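Local coordinates for molybdopterin biosynthesis protein MoaB (Sulfolobus tokodaii, PDB 3IWT) that probably binds molybdopterin and takes part in molybdenum cofactor biosynthesis, at the interface of chains A and B and the interface of chains A and C. Residues are numbered along the deposited sequence; one frame, centred on the assembly and turned at random. Chains: chain A/B/C, 178aa long hypothetical molybdenum cofactor biosynthesis protein B.

Contact 1: the interface of chains A and B. Residues chain A 92-95, 134, 136; chain B 109-111, 141, 172, 176.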
ATOM      1  N   GLY A  92     -15.952 -14.466   0.225  1.00 44.36           N
ATOM      2  CA  GLY A  92     -16.153 -14.441  -1.202  1.00 44.84           C
ATOM      3  C   GLY A  92     -16.456 -13.071  -1.759  1.00 44.69           C
ATOM      4  O   GLY A  92     -16.026 -12.045  -1.215  1.00 44.23           O
ATOM      5  N   TYR A  93     -17.169 -13.058  -2.885  1.00 44.89           N
ATOM      6  CA  TYR A  93     -17.422 -11.817  -3.614  1.00 45.43           C
ATOM      7  C   TYR A  93     -18.891 -11.384  -3.615  1.00 46.50           C
ATOM      8  O   TYR A  93     -19.274 -10.524  -4.401  1.00 47.35           O
ATOM      9  CB  TYR A  93     -16.859 -11.913  -5.042  1.00 44.48           C
ATOM     10  CG  TYR A  93     -15.353 -11.991  -5.013  1.00 43.92           C
ATOM     11  CD1 TYR A  93     -14.577 -10.836  -4.909  1.00 42.64           C
ATOM     12  CD2 TYR A  93     -14.712 -13.216  -4.996  1.00 44.01           C
ATOM     13  CE1 TYR A  93     -13.186 -10.911  -4.822  1.00 43.96           C
ATOM     14  CE2 TYR A  93     -13.328 -13.306  -4.900  1.00 43.92           C
ATOM     15  CZ  TYR A  93     -12.567 -12.166  -4.839  1.00 42.59           C
ATOM     16  OH  TYR A  93     -11.183 -12.272  -4.748  1.00 42.60           O
ATOM     17  N   SER A  94     -19.701 -11.929  -2.707  1.00 47.01           N
ATOM     18  CA  SER A  94     -20.978 -11.288  -2.405  1.00 47.15           C
ATOM     19  C   SER A  94     -20.718  -9.834  -1.950  1.00 47.30           C
ATOM     20  O   SER A  94     -19.721  -9.547  -1.299  1.00 46.60           O
ATOM     21  CB  SER A  94     -21.728 -12.070  -1.344  1.00 47.64           C
ATOM     22  OG  SER A  94     -22.769 -11.304  -0.795  1.00 50.07           O
ATOM     23  N   PRO A  95     -21.599  -8.898  -2.334  1.00 47.78           N
ATOM     24  CA  PRO A  95     -21.472  -7.522  -1.931  1.00 48.18           C
ATOM     25  C   PRO A  95     -21.340  -7.379  -0.418  1.00 47.67           C
ATOM     26  O   PRO A  95     -20.673  -6.469   0.053  1.00 48.07           O
ATOM     27  CB  PRO A  95     -22.780  -6.896  -2.424  1.00 48.74           C
ATOM     28  CG  PRO A  95     -23.168  -7.703  -3.546  1.00 48.78           C
ATOM     29  CD  PRO A  95     -22.757  -9.098  -3.221  1.00 49.16           C
ATOM     30  N   LEU A 134     -12.864 -17.754  -6.731  1.00 43.13           N
ATOM     31  CA  LEU A 134     -13.876 -16.909  -6.102  1.00 44.05           C
ATOM     32  C   LEU A 134     -13.868 -16.907  -4.550  1.00 44.98           C
ATOM     33  O   LEU A 134     -14.819 -16.413  -3.923  1.00 44.74           O
ATOM     34  CB  LEU A 134     -15.238 -17.304  -6.672  1.00 45.10           C
ATOM     35  CG  LEU A 134     -15.371 -17.021  -8.184  1.00 47.71           C
ATOM     36  CD1 LEU A 134     -16.802 -17.282  -8.628  1.00 52.66           C
ATOM     37  CD2 LEU A 134     -14.938 -15.601  -8.535  1.00 51.56           C
ATOM     38  N   LYS A 136     -11.370 -15.773  -1.026  1.00 45.25           N
ATOM     39  CA  LYS A 136     -10.254 -15.022  -0.462  1.00 45.67           C
ATOM     40  C   LYS A 136      -9.871 -15.522   0.940  1.00 44.72           C
ATOM     41  O   LYS A 136      -9.253 -14.785   1.727  1.00 44.46           O
ATOM     42  CB  LYS A 136     -10.594 -13.543  -0.407  1.00 46.36           C
ATOM     43  CG  LYS A 136     -10.900 -12.918  -1.710  1.00 47.96           C
ATOM     44  CD  LYS A 136     -11.215 -11.418  -1.544  1.00 48.49           C
ATOM     45  CE  LYS A 136     -12.648 -11.187  -1.020  1.00 52.48           C
ATOM     46  NZ  LYS A 136     -12.979  -9.751  -1.166  1.00 55.23           N
TER
ATOM     47  N   ARG B 109     -12.881  -4.002  -6.411  1.00 43.45           N
ATOM     48  CA  ARG B 109     -12.373  -5.184  -5.692  1.00 44.84           C
ATOM     49  C   ARG B 109     -11.576  -6.008  -6.683  1.00 43.43           C
ATOM     50  O   ARG B 109     -12.068  -6.273  -7.782  1.00 43.56           O
ATOM     51  CB  ARG B 109     -13.516  -6.098  -5.169  1.00 43.95           C
ATOM     52  CG  ARG B 109     -14.262  -5.544  -3.967  1.00 50.68           C
ATOM     53  CD  ARG B 109     -15.148  -6.563  -3.268  1.00 51.45           C
ATOM     54  NE  ARG B 109     -16.320  -6.863  -4.098  1.00 57.89           N
ATOM     55  CZ  ARG B 109     -17.336  -7.646  -3.729  1.00 56.68           C
ATOM     56  NH1 ARG B 109     -17.349  -8.226  -2.507  1.00 56.99           N
ATOM     57  NH2 ARG B 109     -18.350  -7.822  -4.590  1.00 54.68           N
ATOM     58  N   GLU B 110     -10.338  -6.359  -6.329  1.00 42.70           N
ATOM     59  CA  GLU B 110      -9.572  -7.292  -7.146  0.70 43.19           C
ATOM     60  C   GLU B 110     -10.067  -8.708  -6.842  1.00 41.22           C
ATOM     61  O   GLU B 110     -10.360  -9.080  -5.681  1.00 39.01           O
ATOM     62  CB  GLU B 110      -8.056  -7.179  -6.946  0.70 43.90           C
ATOM     63  CG  GLU B 110      -7.285  -8.118  -7.850  0.70 45.44           C
ATOM     64  CD  GLU B 110      -5.867  -7.666  -8.155  0.70 48.06           C
ATOM     65  OE1 GLU B 110      -5.234  -7.027  -7.272  0.70 50.38           O
ATOM     66  OE2 GLU B 110      -5.410  -7.949  -9.302  0.70 52.43           O
ATOM     67  N   ILE B 111     -10.236  -9.485  -7.895  1.00 40.00           N
ATOM     68  CA  ILE B 111     -10.573 -10.890  -7.712  1.00 40.22           C
ATOM     69  C   ILE B 111      -9.203 -11.561  -7.568  1.00 39.99           C
ATOM     70  O   ILE B 111      -8.577 -12.015  -8.551  1.00 40.32           O
ATOM     71  CB  ILE B 111     -11.414 -11.465  -8.870  1.00 40.83           C
ATOM     72  CG1 ILE B 111     -12.793 -10.783  -8.934  1.00 41.07           C
ATOM     73  CG2 ILE B 111     -11.598 -12.987  -8.695  1.00 38.85           C
ATOM     74  CD1 ILE B 111     -13.510 -11.009 -10.307  1.00 40.32           C
ATOM     75  N   ILE B 141     -13.506  -6.317 -10.261  1.00 40.81           N
ATOM     76  CA  ILE B 141     -14.906  -5.929 -10.327  1.00 41.08           C
ATOM     77  C   ILE B 141     -14.895  -4.404 -10.316  1.00 41.98           C
ATOM     78  O   ILE B 141     -14.216  -3.801  -9.483  1.00 40.33           O
ATOM     79  CB  ILE B 141     -15.717  -6.471  -9.117  1.00 42.33           C
ATOM     80  CG1 ILE B 141     -15.663  -8.021  -9.066  1.00 41.04           C
ATOM     81  CG2 ILE B 141     -17.168  -5.905  -9.123  1.00 43.24           C
ATOM     82  CD1 ILE B 141     -15.968  -8.632  -7.678  1.00 40.59           C
ATOM     83  N   LEU B 172     -20.691 -15.444 -11.258  1.00 45.22           N
ATOM     84  CA  LEU B 172     -19.983 -14.295 -10.741  1.00 45.41           C
ATOM     85  C   LEU B 172     -20.735 -12.975 -11.009  1.00 44.43           C
ATOM     86  O   LEU B 172     -20.872 -12.137 -10.111  1.00 44.23           O
ATOM     87  CB  LEU B 172     -18.572 -14.258 -11.286  1.00 45.26           C
ATOM     88  CG  LEU B 172     -17.717 -13.060 -10.908  1.00 45.95           C
ATOM     89  CD1 LEU B 172     -17.540 -12.884  -9.387  1.00 45.79           C
ATOM     90  CD2 LEU B 172     -16.379 -13.291 -11.632  1.00 46.42           C
ATOM     91  N   VAL B 176     -22.167 -10.513  -7.958  1.00 46.80           N
ATOM     92  CA  VAL B 176     -21.748  -9.126  -7.813  0.50 47.31           C
ATOM     93  C   VAL B 176     -22.943  -8.165  -7.865  1.00 47.28           C
ATOM     94  O   VAL B 176     -22.910  -7.072  -7.270  1.00 47.93           O
ATOM     95  CB  VAL B 176     -20.664  -8.791  -8.879  0.50 47.44           C
ATOM     96  CG1 VAL B 176     -20.651  -7.309  -9.251  0.50 48.34           C
ATOM     97  CG2 VAL B 176     -19.295  -9.271  -8.380  0.50 46.41           C
TER
HETATM   98  O   HOH W   1     -11.254  -8.298  -3.279  1.00 35.14           O
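The loop of chain A that follows the glycine-rich GGTG turn, which in MogA/MoaB proteins belongs to the molybdopterin-binding region, meets strand 109-110 of chain B here through A:Tyr93 and B:Arg109. The guanidinium of B:Arg109 reaches two successive carbonyls of that loop. Its NH1 lies 3.0 Å from A:Ser94 O, in a nearly straight bond (163° at H) whose acceptor sits close to the guanidinium plane, although the donor stands well above the carbonyl plane. NH2 adds a weak, more bent bond to A:Tyr93 O. The bend of the arginine chain at chi3 (-72°) turns the guanidinium towards these carbonyls, and A:Tyr93 CD1 lies over the rim of one of its faces. The phenol ring crosses B:Ile111 obliquely, with CZ 3.7 Å from B:Ile111 CA and CG1 of that isoleucine above one face near the rim. A:Tyr93 CD1 also meets the tip of B:Ile141, CD1, at 3.8 Å. A water bridges A:Lys136 NZ to B:Glu110 O, 2.7 Å from the latter. Farther along, the methyl A:Leu134 CD2 packs against B:Leu172 CD1 at 3.9 Å. The patch thus ties the loop beside the presumed pterin site to the neighbouring subunit, and is likely to steady its backbone.

Contact 2: the interface of chains A and B. Residues chain A 123, 128, 130-131, 133; chain B 163-165, 168.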
ATOM      1  N   PHE A 123      -9.347 -26.047  -6.030  1.00 44.10           N
ATOM      2  CA  PHE A 123      -9.392 -26.320  -7.483  1.00 44.42           C
ATOM      3  C   PHE A 123      -9.424 -27.817  -7.812  1.00 45.87           C
ATOM      4  O   PHE A 123     -10.050 -28.235  -8.800  1.00 43.29           O
ATOM      5  CB  PHE A 123      -8.198 -25.691  -8.207  1.00 44.56           C
ATOM      6  CG  PHE A 123      -8.290 -25.775  -9.721  1.00 44.63           C
ATOM      7  CD1 PHE A 123      -9.057 -24.869 -10.439  1.00 45.31           C
ATOM      8  CD2 PHE A 123      -7.652 -26.790 -10.403  1.00 45.73           C
ATOM      9  CE1 PHE A 123      -9.179 -24.977 -11.837  1.00 45.49           C
ATOM     10  CE2 PHE A 123      -7.749 -26.900 -11.800  1.00 46.30           C
ATOM     11  CZ  PHE A 123      -8.510 -25.994 -12.503  1.00 45.05           C
ATOM     12  N   VAL A 128     -15.654 -28.142  -7.341  1.00 45.77           N
ATOM     13  CA  VAL A 128     -15.261 -26.724  -7.180  1.00 45.12           C
ATOM     14  C   VAL A 128     -14.541 -26.252  -8.460  1.00 45.23           C
ATOM     15  O   VAL A 128     -15.021 -25.359  -9.149  1.00 45.04           O
ATOM     16  CB  VAL A 128     -14.378 -26.509  -5.928  1.00 44.94           C
ATOM     17  CG1 VAL A 128     -13.953 -25.008  -5.765  1.00 43.53           C
ATOM     18  CG2 VAL A 128     -15.112 -26.980  -4.686  1.00 45.09           C
ATOM     19  N   ALA A 130     -12.824 -24.353 -11.106  1.00 43.79           N
ATOM     20  CA  ALA A 130     -12.489 -22.936 -11.299  1.00 43.85           C
ATOM     21  C   ALA A 130     -13.154 -22.008 -10.290  1.00 44.09           C
ATOM     22  O   ALA A 130     -12.705 -20.891 -10.104  1.00 43.17           O
ATOM     23  CB  ALA A 130     -12.823 -22.494 -12.727  1.00 43.84           C
ATOM     24  N   ALA A 131     -14.230 -22.453  -9.653  1.00 43.93           N
ATOM     25  CA  ALA A 131     -14.818 -21.679  -8.573  1.00 43.61           C
ATOM     26  C   ALA A 131     -13.785 -21.348  -7.485  1.00 43.50           C
ATOM     27  O   ALA A 131     -13.985 -20.420  -6.669  1.00 44.11           O
ATOM     28  CB  ALA A 131     -16.007 -22.425  -7.985  1.00 44.82           C
ATOM     29  N   TYR A 133     -11.193 -19.626  -7.745  1.00 41.68           N
ATOM     30  CA  TYR A 133     -10.724 -18.230  -7.769  1.00 41.83           C
ATOM     31  C   TYR A 133     -11.708 -17.255  -7.165  1.00 42.26           C
ATOM     32  O   TYR A 133     -11.399 -16.056  -7.041  1.00 42.26           O
ATOM     33  CB  TYR A 133     -10.203 -17.783  -9.124  1.00 40.98           C
ATOM     34  CG  TYR A 133     -11.191 -17.531 -10.242  1.00 40.12           C
ATOM     35  CD1 TYR A 133     -11.846 -16.305 -10.353  1.00 39.08           C
ATOM     36  CD2 TYR A 133     -11.425 -18.479 -11.208  1.00 38.54           C
ATOM     37  CE1 TYR A 133     -12.724 -16.034 -11.398  1.00 40.03           C
ATOM     38  CE2 TYR A 133     -12.297 -18.232 -12.279  1.00 38.81           C
ATOM     39  CZ  TYR A 133     -12.953 -16.995 -12.371  1.00 39.60           C
ATOM     40  OH  TYR A 133     -13.803 -16.718 -13.441  1.00 39.52           O
TER
ATOM     41  N   GLU B 163     -11.256 -22.636 -19.421  1.00 40.42           N
ATOM     42  CA  GLU B 163     -11.165 -23.239 -18.101  1.00 41.40           C
ATOM     43  C   GLU B 163     -11.639 -22.357 -16.961  1.00 41.49           C
ATOM     44  O   GLU B 163     -12.140 -22.890 -15.973  1.00 41.74           O
ATOM     45  CB  GLU B 163      -9.749 -23.729 -17.817  1.00 42.15           C
ATOM     46  CG  GLU B 163      -9.278 -24.874 -18.746  1.00 43.99           C
ATOM     47  CD  GLU B 163     -10.314 -26.010 -18.893  1.00 46.80           C
ATOM     48  OE1 GLU B 163     -10.609 -26.696 -17.901  1.00 48.76           O
ATOM     49  OE2 GLU B 163     -10.836 -26.181 -20.004  1.00 52.10           O
ATOM     50  N   LEU B 164     -11.474 -21.036 -17.063  1.00 41.37           N
ATOM     51  CA  LEU B 164     -11.752 -20.155 -15.944  1.00 41.11           C
ATOM     52  C   LEU B 164     -12.905 -19.148 -16.125  1.00 40.59           C
ATOM     53  O   LEU B 164     -13.643 -18.897 -15.185  1.00 39.75           O
ATOM     54  CB  LEU B 164     -10.476 -19.398 -15.540  1.00 41.60           C
ATOM     55  CG  LEU B 164      -9.236 -20.238 -15.164  1.00 42.60           C
ATOM     56  CD1 LEU B 164      -8.147 -19.289 -14.617  1.00 43.77           C
ATOM     57  CD2 LEU B 164      -9.546 -21.303 -14.127  1.00 42.27           C
ATOM     58  N   ILE B 165     -13.058 -18.577 -17.315  1.00 40.64           N
ATOM     59  CA  ILE B 165     -14.059 -17.524 -17.511  1.00 40.93           C
ATOM     60  C   ILE B 165     -15.409 -18.130 -17.883  1.00 41.09           C
ATOM     61  O   ILE B 165     -16.397 -17.897 -17.180  1.00 40.19           O
ATOM     62  CB  ILE B 165     -13.593 -16.466 -18.565  1.00 40.37           C
ATOM     63  CG1 ILE B 165     -12.298 -15.795 -18.100  1.00 40.27           C
ATOM     64  CG2 ILE B 165     -14.708 -15.499 -18.895  1.00 40.11           C
ATOM     65  CD1 ILE B 165     -11.636 -14.859 -19.119  1.00 40.45           C
ATOM     66  N   GLU B 168     -17.477 -19.930 -14.975  1.00 43.30           N
ATOM     67  CA  GLU B 168     -17.774 -19.241 -13.720  1.00 43.81           C
ATOM     68  C   GLU B 168     -18.382 -17.852 -13.877  1.00 43.65           C
ATOM     69  O   GLU B 168     -18.940 -17.331 -12.922  1.00 43.40           O
ATOM     70  CB  GLU B 168     -16.506 -19.114 -12.866  1.00 45.01           C
ATOM     71  CG  GLU B 168     -15.840 -20.464 -12.608  1.00 47.14           C
ATOM     72  CD  GLU B 168     -16.718 -21.453 -11.842  1.00 48.81           C
ATOM     73  OE1 GLU B 168     -17.538 -21.035 -11.000  1.00 51.75           O
ATOM     74  OE2 GLU B 168     -16.549 -22.664 -12.084  1.00 52.12           O
TER
HETATM   75  O   HOH W   2     -15.074 -24.895 -13.199  1.00 38.91           O
HETATM   76  O   HOH W   3     -17.290 -24.883 -10.531  1.00 50.82           O
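The 3-10 helix 129-134 of chain A meets the carboxyl end of helix 154-165 of chain B and the following loop that carries B:Glu168, within the probable molybdopterin-binding domain of the MogA/MoaB family. A:Tyr133 OH donates a hydrogen bond of 2.8 Å to the main-chain carbonyl B:Leu164 O. The oxygen lies at the edge of the phenol ring and in its plane, whereas the hydroxyl approaches from above the carbonyl plane, 46° out of it. With CG in the crowded position between backbone N and carbonyl carbon (chi1 73°), the ring is turned towards the end of the chain B helix, and its carbon CE2 comes 3.9 Å from B:Leu164 CB. A phenylalanine in place of A:Tyr133 would probably leave B:Leu164 O without its hydroxyl donor. B:Glu168 passes the tyrosine in the opposite direction, and B:Glu168 CB lies 3.7 Å from the phenol oxygen A:Tyr133 OH. The glutamate is bent at chi2 (-61°), which brings its carboxylate beside A:Ala131, while B:Glu168 CG lies 3.6 Å from the methyl A:Ala130 CB. That methyl also packs against B:Leu164 CD2, at 3.8 Å. The carboxylate oxygen B:Glu168 OE2 is linked to waters: one, 2.9 Å from OE2, bridges to A:Ala130 N, and another, 2.8 Å from B:Glu168 OE2, bridges to the backbone oxygen A:Val128 O.

Contact 3: the interface of chains A and C. Residues chain A 66-67; chain C 77, 106, 108, 142.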
ATOM      1  N   LYS A  66     -19.029  -4.814  10.073  1.00 44.13           N
ATOM      2  CA  LYS A  66     -17.605  -4.569  10.347  1.00 43.81           C
ATOM      3  C   LYS A  66     -17.330  -4.522  11.850  1.00 43.48           C
ATOM      4  O   LYS A  66     -16.449  -5.206  12.348  1.00 42.41           O
ATOM      5  CB  LYS A  66     -17.143  -3.273   9.649  1.00 44.46           C
ATOM      6  CG  LYS A  66     -15.728  -2.824   9.995  1.00 45.33           C
ATOM      7  CD  LYS A  66     -15.193  -1.696   9.113  1.00 45.59           C
ATOM      8  CE  LYS A  66     -13.802  -1.250   9.598  1.00 46.69           C
ATOM      9  NZ  LYS A  66     -13.162  -0.245   8.696  1.00 46.02           N
ATOM     10  N   ILE A  67     -18.080  -3.687  12.560  1.00 43.67           N
ATOM     11  CA  ILE A  67     -17.872  -3.490  14.001  0.50 43.96           C
ATOM     12  C   ILE A  67     -18.111  -4.769  14.777  1.00 43.55           C
ATOM     13  O   ILE A  67     -17.331  -5.113  15.666  1.00 44.18           O
ATOM     14  CB  ILE A  67     -18.769  -2.367  14.586  0.50 44.26           C
ATOM     15  CG1 ILE A  67     -18.447  -1.016  13.944  0.50 44.76           C
ATOM     16  CG2 ILE A  67     -18.589  -2.259  16.102  0.50 43.54           C
ATOM     17  CD1 ILE A  67     -17.053  -0.557  14.173  0.50 47.19           C
TER
ATOM     18  N   LEU C  77     -16.367   1.319  19.856  1.00 41.75           N
ATOM     19  CA  LEU C  77     -17.112   1.285  18.590  1.00 41.51           C
ATOM     20  C   LEU C  77     -18.434   0.509  18.693  1.00 41.41           C
ATOM     21  O   LEU C  77     -19.388   0.790  17.966  1.00 41.48           O
ATOM     22  CB  LEU C  77     -16.255   0.659  17.482  1.00 40.68           C
ATOM     23  CG  LEU C  77     -15.023   1.483  17.064  1.00 40.84           C
ATOM     24  CD1 LEU C  77     -14.076   0.613  16.225  1.00 40.34           C
ATOM     25  CD2 LEU C  77     -15.438   2.734  16.309  1.00 43.06           C
ATOM     26  N   LEU C 106      -8.220   0.271  11.254  1.00 47.22           N
ATOM     27  CA  LEU C 106      -9.634   0.170  11.498  1.00 46.42           C
ATOM     28  C   LEU C 106     -10.404   1.204  10.644  1.00 46.06           C
ATOM     29  O   LEU C 106     -11.603   1.014  10.423  1.00 45.10           O
ATOM     30  CB  LEU C 106      -9.983   0.306  12.993  1.00 46.02           C
ATOM     31  CG  LEU C 106      -9.441  -0.704  14.038  1.00 47.01           C
ATOM     32  CD1 LEU C 106     -10.013  -0.435  15.449  1.00 48.82           C
ATOM     33  CD2 LEU C 106      -9.715  -2.142  13.622  1.00 45.65           C
ATOM     34  N   ASP C 108     -12.497   3.342   8.168  1.00 43.97           N
ATOM     35  CA  ASP C 108     -13.177   3.304   6.856  1.00 44.58           C
ATOM     36  C   ASP C 108     -12.511   4.314   5.919  1.00 43.99           C
ATOM     37  O   ASP C 108     -12.249   4.021   4.743  1.00 40.80           O
ATOM     38  CB  ASP C 108     -14.665   3.677   6.981  1.00 43.82           C
ATOM     39  CG  ASP C 108     -15.504   2.634   7.752  1.00 47.81           C
ATOM     40  OD1 ASP C 108     -15.050   1.504   7.986  1.00 52.70           O
ATOM     41  OD2 ASP C 108     -16.652   2.962   8.105  1.00 47.18           O
ATOM     42  N   ILE C 142     -14.999   5.663  11.311  1.00 43.25           N
ATOM     43  CA  ILE C 142     -15.386   4.233  11.338  1.00 45.11           C
ATOM     44  C   ILE C 142     -16.894   4.195  11.533  1.00 46.53           C
ATOM     45  O   ILE C 142     -17.407   4.618  12.556  1.00 47.48           O
ATOM     46  CB  ILE C 142     -14.695   3.422  12.455  1.00 44.52           C
ATOM     47  CG1 ILE C 142     -13.182   3.540  12.334  1.00 46.20           C
ATOM     48  CG2 ILE C 142     -15.116   1.897  12.386  1.00 45.02           C
ATOM     49  CD1 ILE C 142     -12.373   2.989  13.504  1.00 46.39           C
TER
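The ammonium nitrogen A:Lys66 NZ is gripped by two oxygens of chain C, hydrogen bonding to the main-chain carbonyl C:Leu106 O at 2.6 Å and to the carboxylate C:Asp108 OD1 at 2.7 Å, the latter also a salt bridge. The nitrogen stands above the C:Leu106 carbonyl plane, 40° out of it, but meets the aspartate oxygen nearly along its C-O axis. A:Lys66 starts helix 66-77 and runs out fully extended, with CG anti to the backbone N (chi1 173°), which carries NZ across the boundary to the end of 3-10 helix 104-106 and the loop residue C:Asp108 just beyond. Its outer methylenes slide past C:Asp108 in the opposite direction, and the carboxylate is likely to balance the lysine's charge. One residue on, A:Ile67 makes the apolar half of the patch. Its terminal methyl CD1 touches the branch methyl C:Ile142 CG2, from strand 138-142, while the isoleucine crosses C:Leu77 at about a right angle. C:Leu77 ends the equivalent helix 66-77 in chain C; the interface is two-fold, so the contact recurs with the chains exchanged. A:Ile67 CD1 lies 3.6 Å from C:Leu77 CB, and A:Ile67 CG2 lies 3.7 Å from the backbone oxygen C:Leu77 O.

Contact 1 and contact 2 belong to the same A/B interface, their C-alpha centres about 13 Å apart, and share the 3-10 helix 129-134, which gives A:Leu134 to the first and A:Tyr133 to the second. Contact 3 joins chain A to chain C, its C-alpha centre about 21 Å from that of contact 1 and about 33 Å from that of contact 2. Strand 138-142 serves both interfaces, through B:Ile141 in contact 1 and C:Ile142 in contact 3. The A/C interface is two-fold and the A/B interface is not an exact two-fold, so together they could build the deposited six-chain assembly; whether it forms in solution the structure alone does not show.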